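Local coordinates for protein autoinducer 2 sensor kinase/phosphatase luxQ (Vibrio cholerae, PDB 3C38) that senses autoinducer 2 through its partner LuxP and switches between histidine kinase and phosphatase activity in the phosphorelay leading to LuxU and LuxO, at residues Leu28-Phe33 with Thr221-Glu226; Leu182-Thr187 with Pro229-Val234; Asp202-Ser207 with Cys233-Gln238. All coordinates share one frame; numbering follows the deposited sequence.

Contact 1 (Leu28-Phe33 with Thr221-Glu226)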
ATOM      1  N   LEU A  28      -4.538   6.829 -16.848  1.00 37.78           N
ATOM      2  CA  LEU A  28      -4.580   5.384 -16.767  1.00 35.92           C
ATOM      3  C   LEU A  28      -3.773   4.879 -15.567  1.00 34.47           C
ATOM      4  O   LEU A  28      -4.232   4.016 -14.812  1.00 34.02           O
ATOM      5  CB  LEU A  28      -4.037   4.786 -18.069  1.00 37.91           C
ATOM      6  CG  LEU A  28      -3.723   3.284 -18.118  1.00 38.93           C
ATOM      7  CD1 LEU A  28      -4.951   2.449 -17.722  1.00 39.52           C
ATOM      8  CD2 LEU A  28      -3.262   2.933 -19.533  1.00 39.23           C
ATOM      9  N   ILE A  29      -2.574   5.424 -15.387  1.00 33.47           N
ATOM     10  CA  ILE A  29      -1.720   5.015 -14.278  1.00 32.44           C
ATOM     11  C   ILE A  29      -2.448   5.188 -12.949  1.00 32.67           C
ATOM     12  O   ILE A  29      -2.419   4.298 -12.080  1.00 29.49           O
ATOM     13  CB  ILE A  29      -0.396   5.808 -14.293  1.00 30.36           C
ATOM     14  CG1 ILE A  29       0.452   5.319 -15.477  1.00 30.29           C
ATOM     15  CG2 ILE A  29       0.344   5.636 -12.975  1.00 27.65           C
ATOM     16  CD1 ILE A  29       1.654   6.177 -15.809  1.00 27.30           C
ATOM     17  N   GLN A  30      -3.121   6.327 -12.817  1.00 33.82           N
ATOM     18  CA  GLN A  30      -3.882   6.647 -11.617  1.00 34.52           C
ATOM     19  C   GLN A  30      -5.006   5.640 -11.393  1.00 35.14           C
ATOM     20  O   GLN A  30      -5.259   5.231 -10.256  1.00 34.69           O
ATOM     21  CB  GLN A  30      -4.482   8.053 -11.730  1.00 36.06           C
ATOM     22  CG  GLN A  30      -5.356   8.463 -10.551  1.00 33.03           C
ATOM     23  CD  GLN A  30      -4.575   8.612  -9.267  1.00 33.57           C
ATOM     24  OE1 GLN A  30      -3.608   9.365  -9.202  1.00 34.00           O
ATOM     25  NE2 GLN A  30      -4.991   7.893  -8.233  1.00 32.98           N
ATOM     26  N   SER A  31      -5.674   5.241 -12.473  1.00 33.99           N
ATOM     27  CA  SER A  31      -6.782   4.294 -12.352  1.00 36.63           C
ATOM     28  C   SER A  31      -6.264   2.919 -11.964  1.00 34.31           C
ATOM     29  O   SER A  31      -6.886   2.213 -11.165  1.00 34.02           O
ATOM     30  CB  SER A  31      -7.585   4.200 -13.660  1.00 36.39           C
ATOM     31  OG  SER A  31      -6.867   3.513 -14.670  1.00 41.50           O
ATOM     32  N   LEU A  32      -5.128   2.539 -12.538  1.00 34.01           N
ATOM     33  CA  LEU A  32      -4.539   1.259 -12.207  1.00 31.34           C
ATOM     34  C   LEU A  32      -4.181   1.285 -10.722  1.00 29.71           C
ATOM     35  O   LEU A  32      -4.419   0.314 -10.005  1.00 30.39           O
ATOM     36  CB  LEU A  32      -3.326   1.000 -13.098  1.00 32.94           C
ATOM     37  CG  LEU A  32      -3.765   0.574 -14.513  1.00 36.59           C
ATOM     38  CD1 LEU A  32      -2.574   0.569 -15.464  1.00 35.66           C
ATOM     39  CD2 LEU A  32      -4.398  -0.832 -14.449  1.00 36.82           C
ATOM     40  N   PHE A  33      -3.653   2.412 -10.252  1.00 30.40           N
ATOM     41  CA  PHE A  33      -3.310   2.575  -8.836  1.00 28.82           C
ATOM     42  C   PHE A  33      -4.598   2.466  -8.004  1.00 29.14           C
ATOM     43  O   PHE A  33      -4.677   1.682  -7.056  1.00 29.06           O
ATOM     44  CB  PHE A  33      -2.655   3.937  -8.619  1.00 28.88           C
ATOM     45  CG  PHE A  33      -2.266   4.220  -7.192  1.00 28.16           C
ATOM     46  CD1 PHE A  33      -2.854   5.281  -6.499  1.00 27.94           C
ATOM     47  CD2 PHE A  33      -1.292   3.457  -6.549  1.00 24.03           C
ATOM     48  CE1 PHE A  33      -2.466   5.581  -5.169  1.00 26.39           C
ATOM     49  CE2 PHE A  33      -0.904   3.746  -5.239  1.00 23.25           C
ATOM     50  CZ  PHE A  33      -1.494   4.815  -4.550  1.00 23.68           C
ATOM     51  N   THR A 221       3.766  11.358 -13.148  1.00 35.90           N
ATOM     52  CA  THR A 221       2.404  11.286 -12.638  1.00 34.59           C
ATOM     53  C   THR A 221       2.397  11.254 -11.124  1.00 33.96           C
ATOM     54  O   THR A 221       2.875  10.293 -10.517  1.00 32.56           O
ATOM     55  CB  THR A 221       1.658  10.025 -13.123  1.00 34.62           C
ATOM     56  OG1 THR A 221       1.530  10.054 -14.547  1.00 34.43           O
ATOM     57  CG2 THR A 221       0.261   9.972 -12.507  1.00 34.98           C
ATOM     58  N   PHE A 222       1.875  12.310 -10.510  1.00 31.81           N
ATOM     59  CA  PHE A 222       1.797  12.337  -9.064  1.00 32.07           C
ATOM     60  C   PHE A 222       0.465  11.707  -8.703  1.00 31.75           C
ATOM     61  O   PHE A 222      -0.592  12.171  -9.122  1.00 33.10           O
ATOM     62  CB  PHE A 222       1.921  13.768  -8.545  1.00 36.50           C
ATOM     63  CG  PHE A 222       3.333  14.282  -8.558  1.00 36.86           C
ATOM     64  CD1 PHE A 222       3.913  14.733  -9.740  1.00 38.96           C
ATOM     65  CD2 PHE A 222       4.107  14.250  -7.399  1.00 36.81           C
ATOM     66  CE1 PHE A 222       5.260  15.149  -9.771  1.00 40.67           C
ATOM     67  CE2 PHE A 222       5.446  14.661  -7.413  1.00 37.74           C
ATOM     68  CZ  PHE A 222       6.024  15.111  -8.602  1.00 38.07           C
ATOM     69  N   LEU A 223       0.537  10.611  -7.959  1.00 29.48           N
ATOM     70  CA  LEU A 223      -0.645   9.859  -7.560  1.00 29.79           C
ATOM     71  C   LEU A 223      -1.522  10.531  -6.507  1.00 29.20           C
ATOM     72  O   LEU A 223      -1.032  11.113  -5.532  1.00 26.71           O
ATOM     73  CB  LEU A 223      -0.229   8.471  -7.029  1.00 25.42           C
ATOM     74  CG  LEU A 223       0.579   7.579  -7.984  1.00 24.91           C
ATOM     75  CD1 LEU A 223       1.003   6.292  -7.281  1.00 22.68           C
ATOM     76  CD2 LEU A 223      -0.260   7.284  -9.223  1.00 24.06           C
ATOM     77  N   GLU A 224      -2.828  10.437  -6.710  1.00 31.25           N
ATOM     78  CA  GLU A 224      -3.766  10.971  -5.732  1.00 34.19           C
ATOM     79  C   GLU A 224      -4.205   9.774  -4.886  1.00 34.47           C
ATOM     80  O   GLU A 224      -4.333   8.658  -5.392  1.00 32.49           O
ATOM     81  CB  GLU A 224      -4.997  11.579  -6.409  1.00 33.87           C
ATOM     82  CG  GLU A 224      -4.705  12.730  -7.344  1.00 38.08           C
ATOM     83  CD  GLU A 224      -5.968  13.452  -7.784  1.00 40.94           C
ATOM     84  OE1 GLU A 224      -7.011  12.786  -7.980  1.00 41.87           O
ATOM     85  OE2 GLU A 224      -5.912  14.688  -7.947  1.00 44.47           O
ATOM     86  N   VAL A 225      -4.385  10.006  -3.596  1.00 36.12           N
ATOM     87  CA  VAL A 225      -4.859   8.975  -2.683  1.00 38.29           C
ATOM     88  C   VAL A 225      -6.155   9.572  -2.134  1.00 41.20           C
ATOM     89  O   VAL A 225      -6.135  10.630  -1.507  1.00 42.84           O
ATOM     90  CB  VAL A 225      -3.862   8.734  -1.533  1.00 37.20           C
ATOM     91  CG1 VAL A 225      -4.522   7.916  -0.427  1.00 37.12           C
ATOM     92  CG2 VAL A 225      -2.648   8.001  -2.055  1.00 36.24           C
ATOM     93  N   GLU A 226      -7.279   8.913  -2.391  1.00 43.70           N
ATOM     94  CA  GLU A 226      -8.572   9.430  -1.934  1.00 46.26           C
ATOM     95  C   GLU A 226      -8.766  10.797  -2.590  1.00 47.36           C
ATOM     96  O   GLU A 226      -9.121  11.768  -1.927  1.00 49.09           O
ATOM     97  CB  GLU A 226      -8.596   9.595  -0.405  1.00 44.73           C
ATOM     98  CG  GLU A 226      -8.440   8.308   0.417  1.00 45.30           C
ATOM     99  CD  GLU A 226      -9.577   7.317   0.214  1.00 45.16           C
ATOM    100  OE1 GLU A 226     -10.541   7.631  -0.522  1.00 48.72           O
ATOM    101  OE2 GLU A 226      -9.508   6.218   0.790  1.00 42.60           O
TER
HETATM  102  O   HOH W   1      -3.033  11.609 -10.583  1.00 57.95           O

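Contact 2 (Leu182-Thr187 with Pro229-Val234)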
ATOM      1  N   LEU A 182       8.736   4.365  -9.290  1.00 28.13           N
ATOM      2  CA  LEU A 182       7.934   5.020  -8.273  1.00 29.00           C
ATOM      3  C   LEU A 182       8.933   5.702  -7.358  1.00 29.32           C
ATOM      4  O   LEU A 182       9.833   5.064  -6.813  1.00 27.75           O
ATOM      5  CB  LEU A 182       7.087   4.010  -7.489  1.00 29.99           C
ATOM      6  CG  LEU A 182       6.277   4.579  -6.311  1.00 29.39           C
ATOM      7  CD1 LEU A 182       5.347   5.677  -6.810  1.00 29.33           C
ATOM      8  CD2 LEU A 182       5.472   3.470  -5.644  1.00 29.02           C
ATOM      9  N   ALA A 183       8.781   7.009  -7.197  1.00 31.88           N
ATOM     10  CA  ALA A 183       9.715   7.745  -6.365  1.00 34.39           C
ATOM     11  C   ALA A 183       9.073   8.821  -5.510  1.00 35.46           C
ATOM     12  O   ALA A 183       7.922   9.201  -5.719  1.00 34.51           O
ATOM     13  CB  ALA A 183      10.792   8.374  -7.246  1.00 33.30           C
ATOM     14  N   VAL A 184       9.856   9.292  -4.545  1.00 37.23           N
ATOM     15  CA  VAL A 184       9.470  10.362  -3.639  1.00 40.78           C
ATOM     16  C   VAL A 184      10.554  11.412  -3.838  1.00 41.88           C
ATOM     17  O   VAL A 184      11.679  11.244  -3.370  1.00 40.49           O
ATOM     18  CB  VAL A 184       9.483   9.906  -2.154  1.00 40.97           C
ATOM     19  CG1 VAL A 184       9.198  11.096  -1.249  1.00 41.82           C
ATOM     20  CG2 VAL A 184       8.454   8.807  -1.925  1.00 39.13           C
ATOM     21  N   ASP A 185      10.220  12.479  -4.551  1.00 47.18           N
ATOM     22  CA  ASP A 185      11.168  13.555  -4.828  1.00 51.59           C
ATOM     23  C   ASP A 185      12.232  13.058  -5.813  1.00 53.17           C
ATOM     24  O   ASP A 185      11.995  12.964  -7.019  1.00 53.42           O
ATOM     25  CB  ASP A 185      11.819  14.025  -3.519  1.00 55.08           C
ATOM     26  CG  ASP A 185      12.762  15.205  -3.714  1.00 59.76           C
ATOM     27  OD1 ASP A 185      12.735  15.841  -4.791  1.00 61.83           O
ATOM     28  OD2 ASP A 185      13.529  15.506  -2.774  1.00 61.33           O
ATOM     29  N   THR A 186      13.405  12.721  -5.302  1.00 54.00           N
ATOM     30  CA  THR A 186      14.468  12.243  -6.170  1.00 54.06           C
ATOM     31  C   THR A 186      14.853  10.822  -5.787  1.00 52.69           C
ATOM     32  O   THR A 186      15.629  10.167  -6.482  1.00 54.44           O
ATOM     33  CB  THR A 186      15.686  13.197  -6.084  1.00 55.09           C
ATOM     34  OG1 THR A 186      15.824  13.874  -7.338  1.00 57.96           O
ATOM     35  CG2 THR A 186      16.982  12.451  -5.727  1.00 55.03           C
ATOM     36  N   THR A 187      14.273  10.344  -4.691  1.00 48.49           N
ATOM     37  CA  THR A 187      14.554   9.013  -4.190  1.00 45.22           C
ATOM     38  C   THR A 187      13.565   7.963  -4.689  1.00 43.07           C
ATOM     39  O   THR A 187      12.356   8.060  -4.465  1.00 43.24           O
ATOM     40  CB  THR A 187      14.550   9.017  -2.667  1.00 44.92           C
ATOM     41  OG1 THR A 187      15.425  10.051  -2.205  1.00 46.10           O
ATOM     42  CG2 THR A 187      15.024   7.679  -2.132  1.00 44.47           C
ATOM     43  N   PRO A 229      -3.968  15.023  -3.557  1.00 44.53           N
ATOM     44  CA  PRO A 229      -2.605  15.058  -4.106  1.00 42.01           C
ATOM     45  C   PRO A 229      -1.560  14.522  -3.145  1.00 38.90           C
ATOM     46  O   PRO A 229      -1.605  14.815  -1.959  1.00 40.91           O
ATOM     47  CB  PRO A 229      -2.379  16.547  -4.403  1.00 42.40           C
ATOM     48  CG  PRO A 229      -3.778  17.105  -4.555  1.00 44.25           C
ATOM     49  CD  PRO A 229      -4.523  16.387  -3.456  1.00 43.46           C
ATOM     50  N   THR A 230      -0.620  13.734  -3.658  1.00 34.43           N
ATOM     51  CA  THR A 230       0.444  13.197  -2.822  1.00 31.94           C
ATOM     52  C   THR A 230       1.785  13.482  -3.482  1.00 32.72           C
ATOM     53  O   THR A 230       1.833  13.998  -4.601  1.00 33.44           O
ATOM     54  CB  THR A 230       0.337  11.678  -2.657  1.00 32.05           C
ATOM     55  OG1 THR A 230       0.769  11.039  -3.873  1.00 24.33           O
ATOM     56  CG2 THR A 230      -1.095  11.283  -2.331  1.00 26.91           C
ATOM     57  N   TYR A 231       2.862  13.124  -2.786  1.00 31.04           N
ATOM     58  CA  TYR A 231       4.221  13.312  -3.279  1.00 33.63           C
ATOM     59  C   TYR A 231       4.751  12.054  -4.001  1.00 33.87           C
ATOM     60  O   TYR A 231       5.917  11.995  -4.389  1.00 34.71           O
ATOM     61  CB  TYR A 231       5.130  13.666  -2.106  1.00 34.57           C
ATOM     62  CG  TYR A 231       5.132  12.631  -1.000  1.00 38.36           C
ATOM     63  CD1 TYR A 231       5.779  11.408  -1.160  1.00 39.23           C
ATOM     64  CD2 TYR A 231       4.479  12.874   0.213  1.00 41.11           C
ATOM     65  CE1 TYR A 231       5.774  10.448  -0.141  1.00 40.62           C
ATOM     66  CE2 TYR A 231       4.466  11.923   1.239  1.00 38.73           C
ATOM     67  CZ  TYR A 231       5.115  10.715   1.058  1.00 41.68           C
ATOM     68  OH  TYR A 231       5.110   9.771   2.068  1.00 38.65           O
ATOM     69  N   LEU A 232       3.897  11.044  -4.160  1.00 32.71           N
ATOM     70  CA  LEU A 232       4.283   9.813  -4.846  1.00 30.18           C
ATOM     71  C   LEU A 232       4.277  10.097  -6.345  1.00 29.29           C
ATOM     72  O   LEU A 232       3.225  10.378  -6.918  1.00 29.89           O
ATOM     73  CB  LEU A 232       3.285   8.699  -4.546  1.00 26.70           C
ATOM     74  CG  LEU A 232       3.106   8.297  -3.081  1.00 29.99           C
ATOM     75  CD1 LEU A 232       1.943   7.295  -2.979  1.00 25.71           C
ATOM     76  CD2 LEU A 232       4.406   7.702  -2.522  1.00 23.68           C
ATOM     77  N   CYS A 233       5.451  10.028  -6.972  1.00 29.90           N
ATOM     78  CA  CYS A 233       5.574  10.295  -8.400  1.00 28.22           C
ATOM     79  C   CYS A 233       5.956   9.076  -9.236  1.00 26.76           C
ATOM     80  O   CYS A 233       6.966   8.417  -9.000  1.00 26.36           O
ATOM     81  CB  CYS A 233       6.602  11.402  -8.641  1.00 30.85           C
ATOM     82  SG  CYS A 233       6.852  11.827 -10.394  1.00 37.23           S
ATOM     83  N   VAL A 234       5.134   8.781 -10.226  1.00 27.28           N
ATOM     84  CA  VAL A 234       5.410   7.665 -11.097  1.00 27.83           C
ATOM     85  C   VAL A 234       6.018   8.163 -12.403  1.00 28.95           C
ATOM     86  O   VAL A 234       5.377   8.899 -13.159  1.00 28.19           O
ATOM     87  CB  VAL A 234       4.142   6.871 -11.416  1.00 28.81           C
ATOM     88  CG1 VAL A 234       4.471   5.779 -12.440  1.00 26.63           C
ATOM     89  CG2 VAL A 234       3.570   6.252 -10.124  1.00 30.07           C
TER

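Contact 3 (Asp202-Ser207 with Cys233-Gln238)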
ATOM      1  N   ASP A 202      18.914   6.468 -12.474  1.00 39.07           N
ATOM      2  CA  ASP A 202      19.363   7.807 -12.126  1.00 42.00           C
ATOM      3  C   ASP A 202      18.880   8.846 -13.142  1.00 42.85           C
ATOM      4  O   ASP A 202      18.399   9.918 -12.771  1.00 42.63           O
ATOM      5  CB  ASP A 202      20.888   7.804 -12.055  1.00 46.71           C
ATOM      6  CG  ASP A 202      21.453   9.088 -11.494  1.00 51.47           C
ATOM      7  OD1 ASP A 202      21.225  10.163 -12.096  1.00 53.66           O
ATOM      8  OD2 ASP A 202      22.133   9.013 -10.448  1.00 53.36           O
ATOM      9  N   TYR A 203      19.010   8.522 -14.427  1.00 43.44           N
ATOM     10  CA  TYR A 203      18.571   9.415 -15.499  1.00 43.18           C
ATOM     11  C   TYR A 203      17.057   9.616 -15.440  1.00 44.18           C
ATOM     12  O   TYR A 203      16.560  10.738 -15.493  1.00 44.70           O
ATOM     13  CB  TYR A 203      18.941   8.825 -16.861  1.00 40.98           C
ATOM     14  CG  TYR A 203      18.109   9.381 -17.999  1.00 41.91           C
ATOM     15  CD1 TYR A 203      18.264  10.706 -18.435  1.00 40.06           C
ATOM     16  CD2 TYR A 203      17.127   8.598 -18.611  1.00 42.12           C
ATOM     17  CE1 TYR A 203      17.456  11.224 -19.451  1.00 40.85           C
ATOM     18  CE2 TYR A 203      16.312   9.111 -19.628  1.00 39.65           C
ATOM     19  CZ  TYR A 203      16.480  10.418 -20.039  1.00 40.73           C
ATOM     20  OH  TYR A 203      15.660  10.925 -21.026  1.00 39.80           O
ATOM     21  N   VAL A 204      16.334   8.507 -15.361  1.00 43.64           N
ATOM     22  CA  VAL A 204      14.888   8.533 -15.275  1.00 42.91           C
ATOM     23  C   VAL A 204      14.407   9.395 -14.098  1.00 44.57           C
ATOM     24  O   VAL A 204      13.509  10.214 -14.283  1.00 43.09           O
ATOM     25  CB  VAL A 204      14.326   7.117 -15.107  1.00 41.68           C
ATOM     26  CG1 VAL A 204      12.814   7.165 -15.047  1.00 41.57           C
ATOM     27  CG2 VAL A 204      14.805   6.225 -16.247  1.00 41.45           C
ATOM     28  N   VAL A 205      14.981   9.245 -12.898  1.00 45.55           N
ATOM     29  CA  VAL A 205      14.480  10.078 -11.798  1.00 49.16           C
ATOM     30  C   VAL A 205      14.842  11.539 -11.895  1.00 51.83           C
ATOM     31  O   VAL A 205      14.036  12.382 -11.512  1.00 53.15           O
ATOM     32  CB  VAL A 205      14.871   9.633 -10.337  1.00 47.31           C
ATOM     33  CG1 VAL A 205      14.154   8.360  -9.964  1.00 47.94           C
ATOM     34  CG2 VAL A 205      16.360   9.526 -10.167  1.00 45.95           C
ATOM     35  N   HIS A 206      16.029  11.875 -12.381  1.00 51.88           N
ATOM     36  CA  HIS A 206      16.332  13.293 -12.457  1.00 51.52           C
ATOM     37  C   HIS A 206      15.987  13.861 -13.814  1.00 51.81           C
ATOM     38  O   HIS A 206      16.452  14.935 -14.165  1.00 50.91           O
ATOM     39  CB  HIS A 206      17.795  13.570 -12.156  1.00 51.19           C
ATOM     40  CG  HIS A 206      18.254  13.049 -10.835  1.00 52.86           C
ATOM     41  ND1 HIS A 206      18.808  11.796 -10.680  1.00 55.27           N
ATOM     42  CD2 HIS A 206      18.275  13.622  -9.608  1.00 54.83           C
ATOM     43  CE1 HIS A 206      19.158  11.623  -9.419  1.00 55.49           C
ATOM     44  NE2 HIS A 206      18.847  12.714  -8.746  1.00 56.14           N
ATOM     45  N   SER A 207      15.167  13.153 -14.577  1.00 53.16           N
ATOM     46  CA  SER A 207      14.796  13.622 -15.905  1.00 56.72           C
ATOM     47  C   SER A 207      13.731  14.711 -15.869  1.00 60.10           C
ATOM     48  O   SER A 207      13.015  14.862 -14.874  1.00 61.28           O
ATOM     49  CB  SER A 207      14.292  12.456 -16.752  1.00 56.66           C
ATOM     50  OG  SER A 207      13.188  11.821 -16.130  1.00 57.19           O
ATOM     51  N   CYS A 233       5.451  10.028  -6.972  1.00 29.90           N
ATOM     52  CA  CYS A 233       5.574  10.295  -8.400  1.00 28.22           C
ATOM     53  C   CYS A 233       5.956   9.076  -9.236  1.00 26.76           C
ATOM     54  O   CYS A 233       6.966   8.417  -9.000  1.00 26.36           O
ATOM     55  CB  CYS A 233       6.602  11.402  -8.641  1.00 30.85           C
ATOM     56  SG  CYS A 233       6.852  11.827 -10.394  1.00 37.23           S
ATOM     57  N   VAL A 234       5.134   8.781 -10.226  1.00 27.28           N
ATOM     58  CA  VAL A 234       5.410   7.665 -11.097  1.00 27.83           C
ATOM     59  C   VAL A 234       6.018   8.163 -12.403  1.00 28.95           C
ATOM     60  O   VAL A 234       5.377   8.899 -13.159  1.00 28.19           O
ATOM     61  CB  VAL A 234       4.142   6.871 -11.416  1.00 28.81           C
ATOM     62  CG1 VAL A 234       4.471   5.779 -12.440  1.00 26.63           C
ATOM     63  CG2 VAL A 234       3.570   6.252 -10.124  1.00 30.07           C
ATOM     64  N   TYR A 235       7.263   7.772 -12.654  1.00 30.25           N
ATOM     65  CA  TYR A 235       7.940   8.150 -13.886  1.00 31.56           C
ATOM     66  C   TYR A 235       7.674   7.044 -14.893  1.00 31.22           C
ATOM     67  O   TYR A 235       7.914   5.859 -14.605  1.00 30.08           O
ATOM     68  CB  TYR A 235       9.445   8.295 -13.662  1.00 32.14           C
ATOM     69  CG  TYR A 235       9.822   9.409 -12.715  1.00 34.69           C
ATOM     70  CD1 TYR A 235       9.937   9.179 -11.350  1.00 35.64           C
ATOM     71  CD2 TYR A 235      10.060  10.703 -13.189  1.00 35.72           C
ATOM     72  CE1 TYR A 235      10.279  10.206 -10.475  1.00 38.72           C
ATOM     73  CE2 TYR A 235      10.397  11.733 -12.329  1.00 37.39           C
ATOM     74  CZ  TYR A 235      10.506  11.480 -10.973  1.00 39.53           C
ATOM     75  OH  TYR A 235      10.825  12.502 -10.111  1.00 41.11           O
ATOM     76  N   SER A 236       7.154   7.424 -16.056  1.00 30.75           N
ATOM     77  CA  SER A 236       6.853   6.459 -17.105  1.00 34.39           C
ATOM     78  C   SER A 236       7.781   6.756 -18.277  1.00 36.64           C
ATOM     79  O   SER A 236       7.916   7.907 -18.703  1.00 37.84           O
ATOM     80  CB  SER A 236       5.379   6.552 -17.536  1.00 32.94           C
ATOM     81  OG  SER A 236       5.078   7.819 -18.094  1.00 35.98           O
ATOM     82  N   ILE A 237       8.425   5.715 -18.790  1.00 36.80           N
ATOM     83  CA  ILE A 237       9.368   5.895 -19.873  1.00 41.93           C
ATOM     84  C   ILE A 237       8.906   5.267 -21.166  1.00 42.89           C
ATOM     85  O   ILE A 237       8.500   4.108 -21.195  1.00 42.03           O
ATOM     86  CB  ILE A 237      10.734   5.304 -19.496  1.00 42.52           C
ATOM     87  CG1 ILE A 237      10.988   5.535 -18.006  1.00 44.29           C
ATOM     88  CG2 ILE A 237      11.838   5.978 -20.302  1.00 44.94           C
ATOM     89  CD1 ILE A 237      12.196   4.833 -17.485  1.00 46.13           C
ATOM     90  N   GLN A 238       8.969   6.050 -22.235  1.00 45.70           N
ATOM     91  CA  GLN A 238       8.578   5.571 -23.547  1.00 51.22           C
ATOM     92  C   GLN A 238       9.557   6.102 -24.595  1.00 52.19           C
ATOM     93  O   GLN A 238       9.981   7.257 -24.539  1.00 52.54           O
ATOM     94  CB  GLN A 238       7.154   6.024 -23.865  1.00 54.30           C
ATOM     95  CG  GLN A 238       6.327   4.966 -24.588  1.00 61.31           C
ATOM     96  CD  GLN A 238       6.218   3.660 -23.801  1.00 63.85           C
ATOM     97  OE1 GLN A 238       5.704   3.634 -22.676  1.00 67.19           O
ATOM     98  NE2 GLN A 238       6.703   2.573 -24.391  1.00 65.39           N
TER

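Contact 1 (Leu28-Phe33 with Thr221-Glu226)
Gln30, on a helix, meets the backbone of Glu224 on an edge strand with both ends of its carboxamide. From CB the chain runs to a CG anti to the backbone N, then bends at chi2 (66°), carrying CD to 3.6 Å from Glu224 N. At the tip, OE1 accepts from Glu224 N at 2.8 Å in a nearly straight bond (171°), while NE2 donates to Glu224 O at 3.0 Å. Two bonds to one residue fix the rotation of the amide and the sense of its O and N. OE1 also takes a hydrogen from a bound water, which donates as well to Phe222 O, and NE2 has a further acceptor in Asp34 OD1. Beside this polar grip is an apolar one. Leu223 CD1 rests over the centre of the Phe33 ring, 3.7 Å from its centroid, a CH-pi contact almost on the ring normal. The other methyl of Leu223, CD2, meets Ile29 CG2 at 4.1 Å. At the rim of the same ring, near its plane, CE1 lies 3.6 Å from Glu224 O and 3.9 Å from Val225 CG2. Thr221 OG1 lies near Ile29 CD1 and is hydrogen-bonded to Ser26 OG, a turn before Ile29 on the helix. Helix 22-47 packs against the outermost strand, 216-225, of the four-stranded sheet, the two local axes at 37° and 8.6 Å apart at closest approach; that strand pairs with strand 228-239, and Phe33 and Val225 both reach Leu137 of strand 134-143 in the five-stranded sheet.

Contact 2 (Leu182-Thr187 with Pro229-Val234)
Val184 and Tyr231 meet through two chi1 choices: Val184 sets CG1 anti to its backbone N (175°), while Tyr231 places CG between its N and its carbonyl carbon (57°), the crowded position. The ring carbons CD1 and CE1 lie beside both valine methyls, obliquely, with CG1 3.4 Å from CD1 and CG2 3.6 Å from CE1. Leu182 reaches across by a different route. Its CG is anti to the backbone N, and the bend at chi2 (58°) directs CD1 over the neighbouring strand, 3.8 Å from Val234 CG2 and 3.9 Å from Cys233 O. Between these side-chain contacts the backbones join in antiparallel fashion. Ala183 and Cys233 form a hydrogen-bonded pair, each N donating to the other's O at 2.9 Å. Leu182 and Val234 are the adjoining non-hydrogen-bonded pair, their side chains on one face of the sheet and those of Ala183 and Cys233 on the other. This is the central strand pair of the four-stranded antiparallel sheet, order 2-1-4-3, in a periplasmic domain of the Cache clan. Strand 179-184 then reverses into strand 187-191 through a type II' turn from Val184 to Thr187, closed by Thr187 N donating to Val184 O at 3.0 Å; Asp185 takes the positive phi that the turn requires. In the partner segment, 229-234, the path turns a corner at Tyr231. Just before it, Thr230 OG1 accepts from Leu232 N at 3.1 Å, an ST turn, and is also bonded to Leu223 O. The tyrosine hydroxyl is held by His135 ND1, whose strand, 134-143, belongs to the five-stranded sheet.

Contact 3 (Asp202-Ser207 with Cys233-Gln238)
Val204 and Tyr235 lie with their CA atoms 7.1 Å apart, where the last turn of helix 201-205 rests on strand 228-239. The two side chains run past one another in opposing senses, Val204 CG1 coming to 3.8 Å from Tyr235 CB. With CG anti to its carbonyl carbon (chi1 -64°), Tyr235 directs its ring from the strand toward the helix end. Val205 CA stands over the centre of one ring face, 4.3 Å above the plane. Against the opposite face, toward the rim, lies Cys233 SG, two residues back on the same strand, 3.7 Å above the plane. The ring is therefore sandwiched between helix backbone and strand sulfur. Its CD2 also passes 3.7 Å from Val204 O, obliquely to the ring. Two residues further along, Ile237 points to the same side of the strand, and its CD1 is wedged against both methyls of Val204. The distance of 3.2 Å from Ile237 CD1 to Val204 CG2 is shorter than normal carbon contact, so the exact placing of these methyls is doubtful, though that they meet is not. Around them, Tyr199 touches both Val204 and Ile237, and Val181 of the adjoining strand also packs on Val204. The polar groups of the helix end are engaged locally: His206 ND1 and His206 N reach Asp202 O from opposite faces of its carbonyl plane, ND1 at 2.8 Å. The tyrosine hydroxyl makes a weak bond to Asp185 O in the hairpin turn. What crosses between the two segments is mostly apolar and aromatic, with helix carbonyl oxygens close to the ring but not hydrogen-bonded to it, which is consistent with burial of Val204, Val205, Tyr235 and Ile237 seating this short helix on its sheet.

Overall arrangement
All three contacts are largely buried and converge on one four-stranded sheet. Contacts 2 and 3 share Cys233 and Val234 of strand 228-239, and contact 1 uses strand 216-225, which pairs with that strand; the bond between Thr221 O and Val234 N ties contact 1 to it. The chemistry follows position. Inside the sheet, contact 2 depends on backbone bonds; at the outermost strand, contact 1 bonds backbone N and O with a side-chain amide and adds apolar packing; on the face carrying Tyr235, contact 3 is mainly hydrophobic. Contacts 1 and 2 also reach strand 134-143 of the other sheet, whereas contact 3, its centre about 21 Å from the centre of the chain, lies farther out.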